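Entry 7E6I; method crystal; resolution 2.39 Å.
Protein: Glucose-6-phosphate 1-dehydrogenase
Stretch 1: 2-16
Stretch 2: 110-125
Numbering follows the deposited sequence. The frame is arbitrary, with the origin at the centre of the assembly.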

# COMPACT_ATOMS: atom_id res chain seq x y z
N ALA A 2 -14.69 3.41 -18.36
CA ALA A 2 -15.48 2.51 -17.53
C ALA A 2 -16.68 3.26 -16.95
O ALA A 2 -16.67 4.48 -16.79
N THR A 3 -17.72 2.50 -16.63
CA THR A 3 -18.95 3.11 -16.14
C THR A 3 -18.78 3.58 -14.70
O THR A 3 -18.31 2.83 -13.84
N GLN A 4 -19.18 4.82 -14.43
CA GLN A 4 -19.09 5.35 -13.08
C GLN A 4 -20.36 5.03 -12.29
O GLN A 4 -21.46 4.99 -12.83
N PHE A 5 -20.17 4.75 -11.00
CA PHE A 5 -21.24 4.39 -10.08
C PHE A 5 -21.62 5.65 -9.32
O PHE A 5 -20.80 6.20 -8.57
N ASP A 6 -22.87 6.10 -9.49
CA ASP A 6 -23.34 7.31 -8.83
C ASP A 6 -24.64 7.04 -8.08
O ASP A 6 -24.63 6.84 -6.86
N GLU A 7 -25.77 7.00 -8.79
CA GLU A 7 -27.09 6.90 -8.17
C GLU A 7 -27.50 5.44 -7.99
O GLU A 7 -27.26 4.60 -8.86
N ASN A 8 -28.12 5.16 -6.84
CA ASN A 8 -28.73 3.85 -6.57
C ASN A 8 -27.72 2.71 -6.63
O ASN A 8 -28.08 1.56 -6.89
N THR A 9 -26.46 3.02 -6.36
CA THR A 9 -25.46 1.98 -6.18
C THR A 9 -25.61 1.33 -4.81
O THR A 9 -25.82 2.01 -3.80
N VAL A 10 -25.51 0.01 -4.79
CA VAL A 10 -25.55 -0.73 -3.53
C VAL A 10 -24.13 -1.21 -3.23
O VAL A 10 -23.51 -1.91 -4.04
N ILE A 11 -23.62 -0.80 -2.09
CA ILE A 11 -22.33 -1.23 -1.59
C ILE A 11 -22.59 -2.22 -0.47
O ILE A 11 -23.16 -1.85 0.56
N THR A 12 -22.18 -3.47 -0.66
CA THR A 12 -22.25 -4.48 0.40
C THR A 12 -20.85 -4.71 0.96
O THR A 12 -19.93 -5.05 0.21
N ILE A 13 -20.71 -4.56 2.27
CA ILE A 13 -19.44 -4.78 2.97
C ILE A 13 -19.54 -6.12 3.69
O ILE A 13 -20.17 -6.22 4.75
N PHE A 14 -18.91 -7.14 3.12
CA PHE A 14 -18.84 -8.43 3.78
C PHE A 14 -17.80 -8.40 4.90
O PHE A 14 -16.79 -7.71 4.82
N GLY A 15 -18.07 -9.17 5.95
CA GLY A 15 -17.26 -9.09 7.15
C GLY A 15 -17.54 -7.84 7.95
O GLY A 15 -16.65 -7.34 8.65
N ALA A 16 -18.77 -7.32 7.89
CA ALA A 16 -19.05 -5.97 8.36
C ALA A 16 -18.79 -5.79 9.85
O ALA A 16 -18.60 -4.65 10.29
N GLU A 110 -37.64 -0.21 -6.32
CA GLU A 110 -38.15 1.02 -5.73
C GLU A 110 -37.50 2.26 -6.32
O GLU A 110 -38.10 3.34 -6.30
N LYS A 111 -36.27 2.14 -6.83
CA LYS A 111 -35.67 3.11 -7.73
C LYS A 111 -35.61 2.46 -9.11
O LYS A 111 -35.21 1.30 -9.23
N LYS A 112 -36.03 3.18 -10.13
CA LYS A 112 -36.10 2.58 -11.46
C LYS A 112 -34.68 2.35 -11.93
O LYS A 112 -34.02 3.27 -12.43
N VAL A 113 -34.18 1.12 -11.76
CA VAL A 113 -32.82 0.77 -12.15
C VAL A 113 -32.89 -0.23 -13.29
O VAL A 113 -33.40 -1.34 -13.12
N ASP A 114 -32.37 0.17 -14.46
CA ASP A 114 -32.23 -0.71 -15.61
C ASP A 114 -30.90 -1.45 -15.63
O ASP A 114 -30.77 -2.47 -16.32
N GLU A 115 -29.90 -0.94 -14.90
CA GLU A 115 -28.56 -1.51 -14.86
C GLU A 115 -28.09 -1.48 -13.42
O GLU A 115 -27.63 -0.44 -12.93
N PRO A 116 -28.21 -2.59 -12.70
CA PRO A 116 -27.67 -2.63 -11.33
C PRO A 116 -26.19 -2.27 -11.30
O PRO A 116 -25.40 -2.74 -12.12
N HIS A 117 -25.83 -1.40 -10.35
CA HIS A 117 -24.44 -1.05 -10.08
C HIS A 117 -24.12 -1.50 -8.66
O HIS A 117 -24.61 -0.90 -7.70
N ARG A 118 -23.30 -2.54 -8.52
CA ARG A 118 -23.07 -3.17 -7.22
C ARG A 118 -21.58 -3.27 -6.91
O ARG A 118 -20.81 -3.82 -7.71
N LEU A 119 -21.19 -2.75 -5.75
CA LEU A 119 -19.84 -2.89 -5.24
C LEU A 119 -19.87 -3.83 -4.03
O LEU A 119 -20.68 -3.64 -3.12
N PHE A 120 -19.03 -4.85 -4.06
CA PHE A 120 -18.86 -5.77 -2.93
C PHE A 120 -17.48 -5.56 -2.33
O PHE A 120 -16.47 -5.88 -2.97
N TYR A 121 -17.43 -5.01 -1.12
CA TYR A 121 -16.18 -4.86 -0.39
C TYR A 121 -16.00 -6.06 0.53
O TYR A 121 -16.80 -6.27 1.44
N LEU A 122 -14.92 -6.83 0.32
CA LEU A 122 -14.73 -8.10 1.03
C LEU A 122 -13.71 -7.92 2.16
O LEU A 122 -12.54 -8.28 2.04
N ALA A 123 -14.18 -7.38 3.29
CA ALA A 123 -13.30 -7.11 4.43
C ALA A 123 -13.04 -8.40 5.22
O ALA A 123 -13.37 -8.53 6.40
N LEU A 124 -12.42 -9.36 4.55
CA LEU A 124 -12.30 -10.71 5.05
C LEU A 124 -10.92 -11.23 4.71
O LEU A 124 -10.26 -10.71 3.80
N PRO A 125 -10.43 -12.24 5.42
CA PRO A 125 -9.17 -12.89 5.04
C PRO A 125 -9.38 -13.76 3.82
O PRO A 125 -10.51 -14.17 3.52

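Side-chain packing between residues 2-16 and 110-125 of glucose-6-phosphate 1-dehydrogenase, where the strand ending at Phe-14 runs parallel to strand 117-122. Thr-3 (m) points toward the second stretch, its CG2 4.0 Å from His-117 NE2; that nitrogen donates to Glu-115 OE1 at 2.7 Å, which ties down the imidazole. Phe-5 (m) lays its ring nearly parallel to that of His-117 (m), planes at 4° but slid apart, so His-117 CB rather than the imidazole sits over the phenyl centre. Water 1 joins the loop to this histidine, 2.6 Å from Asp-6 N, 3.2 Å from Glu-7 O and 2.5 Å from His-117 ND1. Asn-8 (m) points across, with CB 3.8 Å from Val-113 CG2 and OD1 3.6 Å from Lys-111 CG; water 2 links its O (2.6 Å) to His-117 N (2.9 Å). Thr-9 (p) brings CG2 to 3.3 Å from His-117 CB. Val-10 (p) packs CG1 against Arg-118 CG (3.6 Å); Ile-11 (mt), on the other face, sets CG1 4.0 Å from Leu-119 (tp) CB; Thr-12 (m) returns to the first face, CB 3.8 Å from Phe-120 CD1; Ile-13 (mp) places CG1 4.2 Å from Tyr-121 (t) CB; Phe-14 (m) reaches Phe-120 CD1 with CE1 at 3.7 Å. At Gly-15, a CB would clash with Ala-123 O and Leu-124 CD2.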

# COMPACT_ATOMS: atom_id res chain seq x y z
CB ALA A 2 -14.63 1.92 -16.39
CB THR A 3 -20.09 2.10 -16.24
OG1 THR A 3 -20.09 1.53 -17.56
CG2 THR A 3 -21.42 2.78 -15.95
CB GLN A 4 -18.85 6.86 -13.11
CG GLN A 4 -17.53 7.23 -13.80
CD GLN A 4 -17.23 8.72 -13.71
OE1 GLN A 4 -18.06 9.50 -13.21
NE2 GLN A 4 -16.07 9.12 -14.19
CB PHE A 5 -20.79 3.31 -9.08
CG PHE A 5 -20.67 1.91 -9.66
CD1 PHE A 5 -20.75 1.68 -11.03
CD2 PHE A 5 -20.45 0.82 -8.81
CE1 PHE A 5 -20.62 0.39 -11.55
CE2 PHE A 5 -20.31 -0.49 -9.31
CZ PHE A 5 -20.40 -0.70 -10.68
CB ASP A 6 -23.53 8.44 -9.85
CG ASP A 6 -23.49 9.84 -9.21
OD1 ASP A 6 -23.36 9.95 -7.97
OD2 ASP A 6 -23.61 10.83 -9.98
CB GLU A 7 -28.15 7.62 -9.00
CG GLU A 7 -27.66 8.86 -9.75
CD GLU A 7 -26.86 8.54 -11.04
OE1 GLU A 7 -27.08 7.46 -11.64
OE2 GLU A 7 -26.02 9.38 -11.45
CB ASN A 8 -29.90 3.59 -7.52
CG ASN A 8 -30.84 4.78 -7.62
OD1 ASN A 8 -31.15 5.41 -6.61
ND2 ASN A 8 -31.25 5.11 -8.83
CB THR A 9 -24.06 2.57 -6.34
OG1 THR A 9 -24.04 3.89 -5.78
CG2 THR A 9 -23.74 2.68 -7.78
CB VAL A 10 -26.56 -1.88 -3.58
CG1 VAL A 10 -26.54 -2.55 -4.93
CG2 VAL A 10 -26.30 -2.89 -2.44
CB ILE A 11 -21.49 -0.04 -1.11
CG1 ILE A 11 -21.18 0.90 -2.28
CG2 ILE A 11 -20.22 -0.50 -0.44
CD1 ILE A 11 -20.68 2.28 -1.84
CB THR A 12 -22.83 -5.80 -0.12
OG1 THR A 12 -24.05 -5.55 -0.82
CG2 THR A 12 -23.10 -6.72 1.04
CB ILE A 13 -19.11 -3.65 3.96
CG1 ILE A 13 -18.97 -2.31 3.23
CG2 ILE A 13 -17.82 -3.95 4.70
CD1 ILE A 13 -20.28 -1.58 3.10
CB PHE A 14 -18.50 -9.53 2.78
CG PHE A 14 -19.69 -9.98 1.96
CD1 PHE A 14 -20.09 -9.26 0.84
CD2 PHE A 14 -20.40 -11.11 2.31
CE1 PHE A 14 -21.18 -9.68 0.09
CE2 PHE A 14 -21.48 -11.54 1.56
CZ PHE A 14 -21.87 -10.82 0.45
CB ALA A 16 -20.49 -5.60 8.03
CB GLU A 110 -37.95 0.97 -4.21
CG GLU A 110 -38.70 2.04 -3.42
CD GLU A 110 -37.83 2.72 -2.38
OE1 GLU A 110 -37.12 2.00 -1.63
OE2 GLU A 110 -37.84 3.97 -2.30
CB LYS A 111 -34.27 3.52 -7.28
CG LYS A 111 -34.07 3.52 -5.78
CD LYS A 111 -34.69 4.76 -5.17
CE LYS A 111 -34.30 4.92 -3.72
NZ LYS A 111 -33.84 6.31 -3.44
CB LYS A 112 -36.88 3.47 -12.42
CG LYS A 112 -38.37 3.65 -12.09
CD LYS A 112 -38.61 4.72 -11.01
CE LYS A 112 -40.09 5.04 -10.84
NZ LYS A 112 -40.49 5.03 -9.41
CB VAL A 113 -32.01 0.20 -10.97
CG1 VAL A 113 -30.70 -0.39 -11.47
CG2 VAL A 113 -31.74 1.27 -9.93
CB ASP A 114 -32.36 0.08 -16.91
CG ASP A 114 -33.80 0.24 -17.35
OD1 ASP A 114 -34.50 -0.80 -17.44
OD2 ASP A 114 -34.22 1.38 -17.62
CB GLU A 115 -27.60 -0.74 -15.76
CG GLU A 115 -26.20 -1.28 -15.78
CD GLU A 115 -25.30 -0.45 -16.69
OE1 GLU A 115 -25.03 0.73 -16.36
OE2 GLU A 115 -24.89 -0.98 -17.75
CB PRO A 116 -27.92 -4.09 -10.90
CG PRO A 116 -28.93 -4.63 -11.86
CD PRO A 116 -28.77 -3.88 -13.14
CB HIS A 117 -24.20 0.45 -10.22
CG HIS A 117 -24.30 0.97 -11.62
ND1 HIS A 117 -24.42 2.32 -11.90
CD2 HIS A 117 -24.32 0.33 -12.81
CE1 HIS A 117 -24.49 2.49 -13.21
NE2 HIS A 117 -24.43 1.30 -13.79
CB ARG A 118 -23.71 -4.56 -7.17
CG ARG A 118 -25.19 -4.55 -7.55
CD ARG A 118 -25.78 -5.93 -7.56
NE ARG A 118 -27.20 -5.90 -7.92
CZ ARG A 118 -27.82 -6.88 -8.55
NH1 ARG A 118 -27.16 -7.98 -8.89
NH2 ARG A 118 -29.11 -6.77 -8.83
CB LEU A 119 -19.25 -1.53 -4.85
CG LEU A 119 -17.79 -1.47 -4.35
CD1 LEU A 119 -16.83 -1.88 -5.46
CD2 LEU A 119 -17.40 -0.08 -3.80
CB PHE A 120 -19.03 -7.22 -3.39
CG PHE A 120 -20.39 -7.51 -3.94
CD1 PHE A 120 -21.46 -7.75 -3.09
CD2 PHE A 120 -20.60 -7.54 -5.31
CE1 PHE A 120 -22.72 -8.01 -3.60
CE2 PHE A 120 -21.86 -7.80 -5.83
CZ PHE A 120 -22.92 -8.04 -4.97
CB TYR A 121 -16.16 -3.55 0.41
CG TYR A 121 -14.77 -3.15 0.85
CD1 TYR A 121 -14.02 -3.96 1.71
CD2 TYR A 121 -14.20 -1.96 0.40
CE1 TYR A 121 -12.74 -3.60 2.10
CE2 TYR A 121 -12.92 -1.59 0.78
CZ TYR A 121 -12.19 -2.40 1.63
OH TYR A 121 -10.92 -2.03 2.01
CB LEU A 122 -14.30 -9.19 0.05
CG LEU A 122 -15.37 -10.00 -0.69
CD1 LEU A 122 -16.42 -9.11 -1.31
CD2 LEU A 122 -14.71 -10.85 -1.76
CB ALA A 123 -13.91 -6.04 5.32
CB LEU A 124 -13.37 -11.63 4.43
CG LEU A 124 -14.83 -11.32 4.76
CD1 LEU A 124 -15.77 -11.98 3.78
CD2 LEU A 124 -15.13 -11.78 6.18
CB PRO A 125 -8.81 -13.72 6.27
CG PRO A 125 -10.13 -14.01 6.91
CD PRO A 125 -11.00 -12.82 6.66
O HOH W 1 -24.52 4.31 -10.42
O HOH W 2 -27.87 -0.41 -8.53
O HOH W 3 -13.43 -6.60 9.03